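Local coordinates for protein endo-polygalacturonase (Pectobacterium carotovorum subsp. carotovorum, PDB 1BHE) that hydrolyses the alpha-1,4-galacturonosyl linkages of polygalacturonic acid within the chain, helping the bacterium macerate and soft-rot plant tissue, at residues A[91-96]-A[147-152]; A[87-92]-A[132-137]; A[7-12]-A[161-166]; A[186-191]-A[213-218]. One frame throughout, in Å; residues are numbered along the deposited sequence.

Contact 1. Residues A[91-96]-A[147-152]; sequences VVDKNG and KQNTPR
D93 and K147 face each other as an antiparallel hydrogen-bonded pair: D93 N donates to K147 O at 2.8 Å, and K147 N returns a bond to D93 O. Beside them V92 and Q148 form the non-hydrogen-bonded pair, their CA atoms 4.3 Å apart.

Hydrogen bonds of a side-chain amide centre on the buried N149. Its ND2 lies 2.9 Å from both V91 O and D93 OD1, with nearly straight bonds (169° and 170°) to partners close to the amide plane. V91 O also accepts from N149 N, so a single residue grips this carbonyl twice. At the other branch, N149 OD1 accepts from G96 N at 2.9 Å, and from G98 N beyond the segment; held at both ends, the amide has a fixed rotation. The pairing is the two-stranded antiparallel sheet that lies beside the parallel beta-helix of family 28, and its V92 and Q148 side chains pack on helix 136-144. The side chain of Q148 lies about 7 Å from that of D223, the predicted proton donor.

D93 OD1 also closes an Asx turn: N95 N reaches it at 2.8 Å from the face of the carboxylate opposite N149 ND2.

The charged end of K147, on a chain bent at its last two torsions, stands above two carbonyl planes, with NZ 3.0 Å from N95 O and 3.2 Å from K94 O. A water hydrogen-bonds to G96 O and Q148 O and accepts from T150 N.

Contact 2. Residues A[87-92]-A[132-137]; sequences SSCGVV and VSWWEL
C89, G90 and V92 pack against W134 and L137 in a buried, mainly apolar contact, where the loop after strand 72-75 meets the turn leading into helix 136-144, at the side of the parallel beta-helix characteristic of family 28 hydrolases. The backbones stay well apart, the CA atoms of G90 and W134 being 6.8 Å from each other, and the joined surface is modest at 229 Å².

The sulfur of C89 is one anchor. With SG anti to the backbone N (chi1 -168°), it approaches the six-membered ring of W134 obliquely, 70° off the ring normal, and lies 3.7 Å from W134 CH2. The same SG is tied to C99 by a disulfide, so this sulfur-aromatic contact sets the indole beside a covalently fixed group. Next along the chain, G90 CA comes within 3.7 Å of W134 CZ3, while G90 N lies in the plane of the ring, at its edge.

L137 divides its two methyls over the same glycine: CD1 is 3.9 Å from G90 CA, and CD2 is 3.8 Å from G90 O. V92 adds its CG2, which sits 3.7 Å from L137 O; V92 also reaches D140 and A141 further along the helix. W134 in turn packs on L127 and P151.

The entry to the helix carries a capping box. E136 N donates to S133 OG at 3.2 Å, and S133 N donates back to E136 OE1 at 2.8 Å, meeting that oxygen on its anti side, 25° out of the carboxylate plane.

Contact 3. Residues A[7-12]-A[161-166]; sequences SEPKTP and NFTLYN
P9 and Y165 bring their CA atoms to 6.7 Å, where the irregular N-terminal segment 7-12 passes over strand 162-165 without pairing with it. The strand belongs to one coil of the parallel beta-helix of this family, bounded at N161 and N166 by corners where the chain turns to another face, and the contact lies on the outer surface of that coil.

The pyrrolidine of P9 lies over the Y165 ring. Its CB is 3.9 Å from the ring centroid and 24° off the normal, a CH-pi contact, while P9 CG touches Y165 CD1 at 3.6 Å. P9 O stands over the same face, offset toward the rim, and N166 CB occupies the opposite face, over the ring centre, so that the phenol is sandwiched between P9 and N166, the residue that follows Y165 itself. P9 CB also meets T163 CG2 at 3.8 Å, which extends the apolar patch back along the strand.

Polar groups approach the ring at its edge. Y165 CG is anti to the backbone N (chi1 178°), and the E8 side chain, extended beyond CG, crosses the tyrosine side chain at about a right angle. Y165 OH donates to E8 OE2 at 2.7 Å, on the anti side of the carboxylate; OE2 is also in a salt bridge with K189, whose positive charge probably stabilises the ionised acid. Near the ring plane, T11 OG1 lies 3.8 Å from Y165 CE2. That hydroxyl also bonds to a water at 2.9 Å, and the water accepts from N166 ND2 at 3.1 Å.

Contact 4. Residues A[186-191]-A[213-218]; sequences TAWKTT and TIAYSN
W188 lies side by side with Y216, pointing the same way. Its CB is 4.1 Å from A215 O. CG, anti to the backbone N (chi1 -171°), stays near that oxygen, and CE3 faces A215 CB at 4.3 Å. CD1 lies at the margin of contact with Y216 CB (4.2 Å) and NE1 3.7 Å from Y216 CD2; CE2 approaches the same carbon at 3.6 Å, and CZ2, on the six-membered ring, meets both Y216 CD2 and CE2, 3.7 Å from the latter. The five-membered ring and the phenol are obliquely inclined by 34°.

Behind these side chains the backbones pair: strands 186-188 and 213-215 run parallel, their axes 4.8 Å apart at closest approach and their directions within 1°. A187 uses both backbone polar atoms, N to T213 O and O from A215 N. At the corner by K189 a side chain takes over: S217 OG accepts from T190 N at 3.0 Å and donates to A215 O, which also takes K189 N. Pairing then resumes on the next face, with N218 N bound to T190 O.

These strands belong to successive coils of the parallel beta-helix. A187 and I214 turn inward onto I204 of strand 204-207. W188 lies on the outer face, touching E8 and P9 of the N-terminal segment, and Y216 stacks on H244. Strand 183-193 thus stands between strands 162-165 and 210-215.

How the contacts relate
Contacts 1 and 2 start from one stretch, share V91 and V92, and have centres 7 Å apart; G90 N probably bonds to N149 O, and T150 CG2 packs on W134. Together they join residues 87-96, which include strand 92-93, to helix 136-144 and strand 147-148 beside the coil. Contacts 3 and 4 lie well away, 10 Å from each other and some 28 to 33 Å from the first two, centre to centre. They meet through adjacent strands 162-165 and 183-193 and the E8-K189 salt bridge. Along the chain, contacts 1 and 2 nest inside the loop closed by contact 3, and contact 4 follows. The N-terminal segment is thus fastened to coils formed much later in the sequence.

Contact 1. Residues A[91-96]-A[147-152]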
# COMPACT_ATOMS: atom_id res chain seq x y z
N VAL A 91 -11.43 11.03 -14.74
CA VAL A 91 -11.27 12.45 -15.05
C VAL A 91 -10.30 13.09 -14.07
O VAL A 91 -9.93 12.50 -13.06
CB VAL A 91 -12.61 13.22 -14.96
CG1 VAL A 91 -13.56 12.83 -16.08
CG2 VAL A 91 -13.27 13.00 -13.61
N VAL A 92 -9.87 14.31 -14.38
CA VAL A 92 -8.96 15.07 -13.54
C VAL A 92 -9.71 16.29 -13.01
O VAL A 92 -10.35 16.99 -13.80
CB VAL A 92 -7.70 15.52 -14.30
CG1 VAL A 92 -6.82 16.41 -13.42
CG2 VAL A 92 -6.90 14.33 -14.81
N ASP A 93 -9.71 16.51 -11.70
CA ASP A 93 -10.48 17.62 -11.13
C ASP A 93 -10.11 17.90 -9.68
O ASP A 93 -9.04 17.52 -9.22
CB ASP A 93 -11.98 17.33 -11.28
CG ASP A 93 -12.44 16.05 -10.61
OD1 ASP A 93 -11.78 15.55 -9.68
OD2 ASP A 93 -13.51 15.54 -11.02
N LYS A 94 -11.03 18.49 -8.93
CA LYS A 94 -10.83 18.82 -7.53
C LYS A 94 -11.36 17.74 -6.59
O LYS A 94 -11.35 17.91 -5.37
CB LYS A 94 -11.56 20.13 -7.18
CG LYS A 94 -10.82 21.42 -7.50
CD LYS A 94 -11.74 22.62 -7.31
CE LYS A 94 -11.02 23.94 -7.48
NZ LYS A 94 -11.57 24.99 -6.59
N ASN A 95 -11.84 16.63 -7.15
CA ASN A 95 -12.38 15.53 -6.37
C ASN A 95 -11.29 14.58 -5.90
O ASN A 95 -10.75 14.75 -4.81
CB ASN A 95 -13.46 14.82 -7.18
CG ASN A 95 -14.19 13.73 -6.44
OD1 ASN A 95 -13.84 13.36 -5.32
ND2 ASN A 95 -15.22 13.18 -7.07
N GLY A 96 -11.01 13.53 -6.67
CA GLY A 96 -10.02 12.53 -6.31
C GLY A 96 -10.66 11.26 -5.76
O GLY A 96 -10.07 10.18 -5.77
N LYS A 147 -6.35 16.61 -9.23
CA LYS A 147 -6.40 15.22 -8.80
C LYS A 147 -7.05 14.31 -9.83
O LYS A 147 -8.09 14.64 -10.41
CB LYS A 147 -7.16 15.11 -7.47
CG LYS A 147 -6.56 15.94 -6.34
CD LYS A 147 -7.22 15.61 -5.01
CE LYS A 147 -7.54 16.87 -4.22
NZ LYS A 147 -8.91 16.80 -3.63
N GLN A 148 -6.45 13.13 -10.04
CA GLN A 148 -7.03 12.16 -10.96
C GLN A 148 -8.01 11.29 -10.18
O GLN A 148 -7.86 11.08 -8.98
CB GLN A 148 -5.99 11.30 -11.66
CG GLN A 148 -5.28 10.28 -10.78
CD GLN A 148 -3.92 10.77 -10.34
OE1 GLN A 148 -3.82 11.87 -9.79
NE2 GLN A 148 -2.87 9.98 -10.56
N ASN A 149 -9.03 10.81 -10.88
CA ASN A 149 -10.02 9.92 -10.28
C ASN A 149 -9.81 8.56 -10.92
O ASN A 149 -10.15 8.36 -12.08
CB ASN A 149 -11.45 10.42 -10.48
CG ASN A 149 -11.68 11.75 -9.79
OD1 ASN A 149 -12.13 11.79 -8.64
ND2 ASN A 149 -11.34 12.83 -10.50
N THR A 150 -9.19 7.63 -10.20
CA THR A 150 -8.91 6.29 -10.69
C THR A 150 -9.17 5.29 -9.55
O THR A 150 -8.94 5.61 -8.39
CB THR A 150 -7.46 6.09 -11.15
OG1 THR A 150 -6.58 6.33 -10.03
CG2 THR A 150 -7.01 6.99 -12.30
N PRO A 151 -9.61 4.08 -9.87
CA PRO A 151 -9.90 3.07 -8.87
C PRO A 151 -8.72 2.42 -8.17
O PRO A 151 -7.74 2.00 -8.78
CB PRO A 151 -10.67 1.99 -9.64
CG PRO A 151 -10.63 2.33 -11.08
CD PRO A 151 -9.91 3.63 -11.25
N ARG A 152 -8.82 2.29 -6.85
CA ARG A 152 -7.90 1.47 -6.06
C ARG A 152 -8.25 -0.00 -6.26
O ARG A 152 -9.42 -0.29 -6.56
CB ARG A 152 -8.00 1.81 -4.57
CG ARG A 152 -7.41 3.19 -4.26
CD ARG A 152 -7.68 3.58 -2.81
NE ARG A 152 -6.97 4.81 -2.46
CZ ARG A 152 -7.20 5.51 -1.35
NH1 ARG A 152 -8.11 5.11 -0.47
NH2 ARG A 152 -6.51 6.62 -1.14
O HOH W 1 -8.06 8.76 -7.53

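Contact 2. Residues A[87-92]-A[132-137]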
# COMPACT_ATOMS: atom_id res chain seq x y z
N SER A 87 -20.28 10.81 -14.28
CA SER A 87 -19.02 11.30 -14.83
C SER A 87 -17.95 11.61 -13.80
O SER A 87 -17.05 12.42 -14.08
CB SER A 87 -19.28 12.57 -15.66
OG SER A 87 -20.10 12.30 -16.78
N SER A 88 -17.97 10.98 -12.63
CA SER A 88 -17.01 11.26 -11.58
C SER A 88 -15.70 10.51 -11.70
O SER A 88 -14.74 10.88 -11.03
CB SER A 88 -17.64 10.93 -10.22
OG SER A 88 -18.02 9.56 -10.15
N CYS A 89 -15.64 9.47 -12.53
CA CYS A 89 -14.46 8.62 -12.64
C CYS A 89 -13.73 8.75 -13.96
O CYS A 89 -14.30 9.06 -15.00
CB CYS A 89 -14.94 7.17 -12.43
SG CYS A 89 -13.67 5.91 -12.18
N GLY A 90 -12.41 8.57 -13.92
CA GLY A 90 -11.57 8.64 -15.11
C GLY A 90 -11.38 10.06 -15.63
O GLY A 90 -11.20 10.28 -16.83
N VAL A 91 -11.43 11.03 -14.74
CA VAL A 91 -11.27 12.45 -15.05
C VAL A 91 -10.30 13.09 -14.07
O VAL A 91 -9.93 12.50 -13.06
CB VAL A 91 -12.61 13.22 -14.96
CG1 VAL A 91 -13.56 12.83 -16.08
CG2 VAL A 91 -13.27 13.00 -13.61
N VAL A 92 -9.87 14.31 -14.38
CA VAL A 92 -8.96 15.07 -13.54
C VAL A 92 -9.71 16.29 -13.01
O VAL A 92 -10.35 16.99 -13.80
CB VAL A 92 -7.70 15.52 -14.30
CG1 VAL A 92 -6.82 16.41 -13.42
CG2 VAL A 92 -6.90 14.33 -14.81
N VAL A 132 -7.54 7.79 -23.09
CA VAL A 132 -6.34 7.38 -22.37
C VAL A 132 -6.57 6.23 -21.40
O VAL A 132 -7.69 5.83 -21.11
CB VAL A 132 -5.80 8.57 -21.55
CG1 VAL A 132 -5.17 9.64 -22.42
CG2 VAL A 132 -6.91 9.16 -20.68
N SER A 133 -5.46 5.75 -20.84
CA SER A 133 -5.47 4.73 -19.81
C SER A 133 -5.55 5.40 -18.44
O SER A 133 -5.41 6.62 -18.36
CB SER A 133 -4.18 3.91 -19.84
OG SER A 133 -3.07 4.71 -19.45
N TRP A 134 -5.73 4.62 -17.38
CA TRP A 134 -5.76 5.21 -16.04
C TRP A 134 -4.44 5.90 -15.70
O TRP A 134 -4.44 6.99 -15.12
CB TRP A 134 -6.01 4.14 -14.99
CG TRP A 134 -7.28 3.36 -14.99
CD1 TRP A 134 -7.37 2.00 -15.17
CD2 TRP A 134 -8.61 3.82 -14.74
NE1 TRP A 134 -8.68 1.60 -15.07
CE2 TRP A 134 -9.46 2.70 -14.81
CE3 TRP A 134 -9.17 5.07 -14.49
CZ2 TRP A 134 -10.84 2.79 -14.63
CZ3 TRP A 134 -10.54 5.16 -14.31
CH2 TRP A 134 -11.36 4.03 -14.38
N TRP A 135 -3.31 5.28 -16.03
CA TRP A 135 -2.02 5.90 -15.68
C TRP A 135 -1.74 7.17 -16.47
O TRP A 135 -1.09 8.08 -15.95
CB TRP A 135 -0.88 4.90 -15.81
CG TRP A 135 -0.97 3.76 -14.84
CD1 TRP A 135 -1.51 3.76 -13.58
CD2 TRP A 135 -0.44 2.45 -15.05
NE1 TRP A 135 -1.38 2.51 -13.02
CE2 TRP A 135 -0.73 1.69 -13.90
CE3 TRP A 135 0.22 1.83 -16.12
CZ2 TRP A 135 -0.37 0.34 -13.79
CZ3 TRP A 135 0.58 0.50 -16.01
CH2 TRP A 135 0.28 -0.23 -14.85
N GLU A 136 -2.26 7.28 -17.69
CA GLU A 136 -2.07 8.48 -18.50
C GLU A 136 -2.72 9.72 -17.90
O GLU A 136 -2.32 10.84 -18.23
CB GLU A 136 -2.59 8.24 -19.92
CG GLU A 136 -1.55 7.52 -20.77
CD GLU A 136 -2.05 7.01 -22.10
OE1 GLU A 136 -3.26 6.78 -22.28
OE2 GLU A 136 -1.19 6.80 -22.99
N LEU A 137 -3.68 9.58 -17.00
CA LEU A 137 -4.31 10.70 -16.32
C LEU A 137 -3.39 11.40 -15.31
O LEU A 137 -3.64 12.56 -14.96
CB LEU A 137 -5.59 10.25 -15.61
CG LEU A 137 -6.71 9.68 -16.48
CD1 LEU A 137 -7.67 8.84 -15.65
CD2 LEU A 137 -7.48 10.79 -17.19

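Contact 3. Residues A[7-12]-A[161-166]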
# COMPACT_ATOMS: atom_id res chain seq x y z
N SER A 7 0.38 -16.00 12.60
CA SER A 7 1.05 -17.14 11.97
C SER A 7 0.52 -17.27 10.54
O SER A 7 -0.41 -16.53 10.20
CB SER A 7 0.87 -18.42 12.78
OG SER A 7 -0.50 -18.76 12.92
N GLU A 8 1.16 -18.06 9.70
CA GLU A 8 0.77 -18.12 8.29
C GLU A 8 -0.72 -18.42 8.12
O GLU A 8 -1.26 -19.36 8.70
CB GLU A 8 1.58 -19.17 7.53
CG GLU A 8 1.42 -19.11 6.02
CD GLU A 8 2.50 -19.83 5.23
OE1 GLU A 8 3.45 -20.38 5.83
OE2 GLU A 8 2.42 -19.86 3.99
N PRO A 9 -1.39 -17.62 7.30
CA PRO A 9 -2.79 -17.80 7.00
C PRO A 9 -3.08 -19.17 6.39
O PRO A 9 -2.23 -19.78 5.75
CB PRO A 9 -3.08 -16.73 5.94
CG PRO A 9 -2.07 -15.67 6.22
CD PRO A 9 -0.82 -16.45 6.58
N LYS A 10 -4.30 -19.66 6.58
CA LYS A 10 -4.75 -20.92 6.00
C LYS A 10 -5.88 -20.58 5.04
O LYS A 10 -6.73 -19.75 5.40
CB LYS A 10 -5.24 -21.89 7.07
CG LYS A 10 -4.16 -22.37 8.03
CD LYS A 10 -4.56 -23.70 8.66
CE LYS A 10 -3.74 -23.97 9.91
NZ LYS A 10 -2.30 -24.15 9.57
N THR A 11 -5.89 -21.14 3.83
CA THR A 11 -6.98 -20.75 2.92
C THR A 11 -8.29 -21.43 3.29
O THR A 11 -8.33 -22.64 3.53
CB THR A 11 -6.63 -21.12 1.49
OG1 THR A 11 -5.26 -20.72 1.24
CG2 THR A 11 -7.53 -20.50 0.44
N PRO A 12 -9.37 -20.66 3.29
CA PRO A 12 -10.69 -21.17 3.57
C PRO A 12 -11.18 -22.16 2.53
O PRO A 12 -10.75 -22.15 1.37
CB PRO A 12 -11.60 -19.95 3.56
CG PRO A 12 -10.70 -18.76 3.59
CD PRO A 12 -9.38 -19.20 3.01
N ASN A 161 -9.36 -7.98 11.59
CA ASN A 161 -8.70 -9.21 11.18
C ASN A 161 -8.97 -9.64 9.75
O ASN A 161 -9.54 -10.70 9.43
CB ASN A 161 -9.02 -10.30 12.21
CG ASN A 161 -8.42 -9.99 13.57
OD1 ASN A 161 -7.44 -9.24 13.72
ND2 ASN A 161 -9.00 -10.56 14.63
N PHE A 162 -8.52 -8.81 8.81
CA PHE A 162 -8.62 -9.05 7.38
C PHE A 162 -7.35 -9.76 6.93
O PHE A 162 -6.27 -9.44 7.44
CB PHE A 162 -8.76 -7.72 6.61
CG PHE A 162 -9.08 -7.91 5.15
CD1 PHE A 162 -8.09 -8.11 4.21
CD2 PHE A 162 -10.40 -7.90 4.72
CE1 PHE A 162 -8.40 -8.31 2.87
CE2 PHE A 162 -10.72 -8.10 3.39
CZ PHE A 162 -9.72 -8.31 2.46
N THR A 163 -7.45 -10.70 5.99
CA THR A 163 -6.29 -11.45 5.53
C THR A 163 -6.09 -11.31 4.02
O THR A 163 -7.05 -11.41 3.26
CB THR A 163 -6.47 -12.97 5.83
OG1 THR A 163 -6.53 -13.16 7.25
CG2 THR A 163 -5.31 -13.78 5.26
N LEU A 164 -4.86 -11.09 3.59
CA LEU A 164 -4.46 -11.03 2.20
C LEU A 164 -3.34 -12.07 2.04
O LEU A 164 -2.26 -11.83 2.60
CB LEU A 164 -3.89 -9.66 1.85
CG LEU A 164 -4.19 -8.93 0.57
CD1 LEU A 164 -3.01 -8.05 0.14
CD2 LEU A 164 -4.66 -9.80 -0.58
N TYR A 165 -3.60 -13.18 1.37
CA TYR A 165 -2.59 -14.24 1.36
C TYR A 165 -2.30 -14.92 0.03
O TYR A 165 -3.22 -15.28 -0.69
CB TYR A 165 -3.13 -15.34 2.30
CG TYR A 165 -2.27 -16.58 2.40
CD1 TYR A 165 -0.98 -16.54 2.89
CD2 TYR A 165 -2.78 -17.82 2.00
CE1 TYR A 165 -0.21 -17.69 2.99
CE2 TYR A 165 -2.03 -18.97 2.10
CZ TYR A 165 -0.74 -18.90 2.58
OH TYR A 165 0.02 -20.05 2.67
N ASN A 166 -1.01 -15.18 -0.20
CA ASN A 166 -0.59 -15.99 -1.35
C ASN A 166 -1.28 -15.54 -2.62
O ASN A 166 -1.93 -16.35 -3.27
CB ASN A 166 -0.97 -17.44 -0.98
CG ASN A 166 -0.47 -18.51 -1.92
OD1 ASN A 166 0.56 -18.35 -2.57
ND2 ASN A 166 -1.21 -19.62 -1.99
O HOH W 2 -4.11 -19.20 -0.97

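Contact 4. Residues A[186-191]-A[213-218]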
# COMPACT_ATOMS: atom_id res chain seq x y z
N THR A 186 -3.35 -8.69 7.95
CA THR A 186 -2.17 -9.51 7.67
C THR A 186 -2.05 -9.73 6.16
O THR A 186 -2.96 -10.28 5.55
CB THR A 186 -2.27 -10.88 8.37
OG1 THR A 186 -2.23 -10.70 9.79
CG2 THR A 186 -1.12 -11.81 7.98
N ALA A 187 -0.93 -9.29 5.60
CA ALA A 187 -0.61 -9.54 4.20
C ALA A 187 0.61 -10.49 4.24
O ALA A 187 1.60 -10.16 4.87
CB ALA A 187 -0.30 -8.28 3.42
N TRP A 188 0.47 -11.68 3.68
CA TRP A 188 1.52 -12.70 3.77
C TRP A 188 1.66 -13.38 2.42
O TRP A 188 0.66 -13.74 1.81
CB TRP A 188 1.13 -13.69 4.85
CG TRP A 188 2.14 -14.71 5.26
CD1 TRP A 188 2.81 -15.60 4.48
CD2 TRP A 188 2.58 -14.95 6.61
NE1 TRP A 188 3.64 -16.38 5.24
CE2 TRP A 188 3.52 -16.00 6.56
CE3 TRP A 188 2.26 -14.39 7.85
CZ2 TRP A 188 4.15 -16.49 7.70
CZ3 TRP A 188 2.89 -14.87 8.98
CH2 TRP A 188 3.82 -15.92 8.90
N LYS A 189 2.88 -13.45 1.88
CA LYS A 189 3.07 -14.01 0.54
C LYS A 189 2.26 -13.24 -0.49
O LYS A 189 1.69 -13.80 -1.42
CB LYS A 189 2.79 -15.51 0.50
CG LYS A 189 4.01 -16.32 0.95
CD LYS A 189 3.66 -17.77 1.23
CE LYS A 189 4.90 -18.57 1.63
NZ LYS A 189 4.52 -19.94 2.11
N THR A 190 2.23 -11.91 -0.35
CA THR A 190 1.51 -11.05 -1.28
C THR A 190 2.53 -10.54 -2.30
O THR A 190 3.58 -10.05 -1.90
CB THR A 190 0.84 -9.86 -0.58
OG1 THR A 190 -0.25 -10.32 0.22
CG2 THR A 190 0.29 -8.85 -1.59
N THR A 191 2.23 -10.71 -3.58
CA THR A 191 3.11 -10.19 -4.62
C THR A 191 2.44 -8.99 -5.28
O THR A 191 1.29 -9.10 -5.67
CB THR A 191 3.45 -11.26 -5.68
OG1 THR A 191 4.21 -12.28 -5.03
CG2 THR A 191 4.27 -10.68 -6.82
N THR A 213 0.47 -6.70 9.96
CA THR A 213 1.64 -7.51 9.64
C THR A 213 1.78 -7.63 8.12
O THR A 213 0.83 -8.02 7.45
CB THR A 213 1.58 -8.93 10.22
OG1 THR A 213 1.75 -8.86 11.64
CG2 THR A 213 2.67 -9.84 9.67
N ILE A 214 2.95 -7.28 7.61
CA ILE A 214 3.25 -7.49 6.18
C ILE A 214 4.49 -8.40 6.16
O ILE A 214 5.54 -7.98 6.65
CB ILE A 214 3.48 -6.20 5.40
CG1 ILE A 214 2.24 -5.30 5.40
CG2 ILE A 214 3.88 -6.54 3.96
CD1 ILE A 214 2.44 -3.91 4.85
N ALA A 215 4.33 -9.65 5.73
CA ALA A 215 5.45 -10.60 5.79
C ALA A 215 5.57 -11.51 4.59
O ALA A 215 4.61 -11.82 3.88
CB ALA A 215 5.31 -11.46 7.04
N TYR A 216 6.81 -11.91 4.28
CA TYR A 216 7.10 -12.82 3.18
C TYR A 216 6.48 -12.37 1.87
O TYR A 216 5.99 -13.19 1.08
CB TYR A 216 6.65 -14.24 3.56
CG TYR A 216 7.43 -14.77 4.74
CD1 TYR A 216 8.74 -15.20 4.59
CD2 TYR A 216 6.86 -14.83 6.00
CE1 TYR A 216 9.46 -15.68 5.68
CE2 TYR A 216 7.57 -15.29 7.09
CZ TYR A 216 8.87 -15.73 6.92
OH TYR A 216 9.58 -16.19 8.00
N SER A 217 6.50 -11.07 1.61
CA SER A 217 5.89 -10.50 0.43
C SER A 217 6.92 -9.84 -0.48
O SER A 217 8.07 -9.63 -0.10
CB SER A 217 4.79 -9.51 0.86
OG SER A 217 3.75 -10.21 1.53
N ASN A 218 6.50 -9.56 -1.70
CA ASN A 218 7.38 -9.00 -2.73
C ASN A 218 6.67 -7.82 -3.38
O ASN A 218 5.64 -8.01 -4.03
CB ASN A 218 7.66 -10.11 -3.75
CG ASN A 218 8.82 -9.72 -4.64
OD1 ASN A 218 8.77 -8.65 -5.24
ND2 ASN A 218 9.85 -10.57 -4.69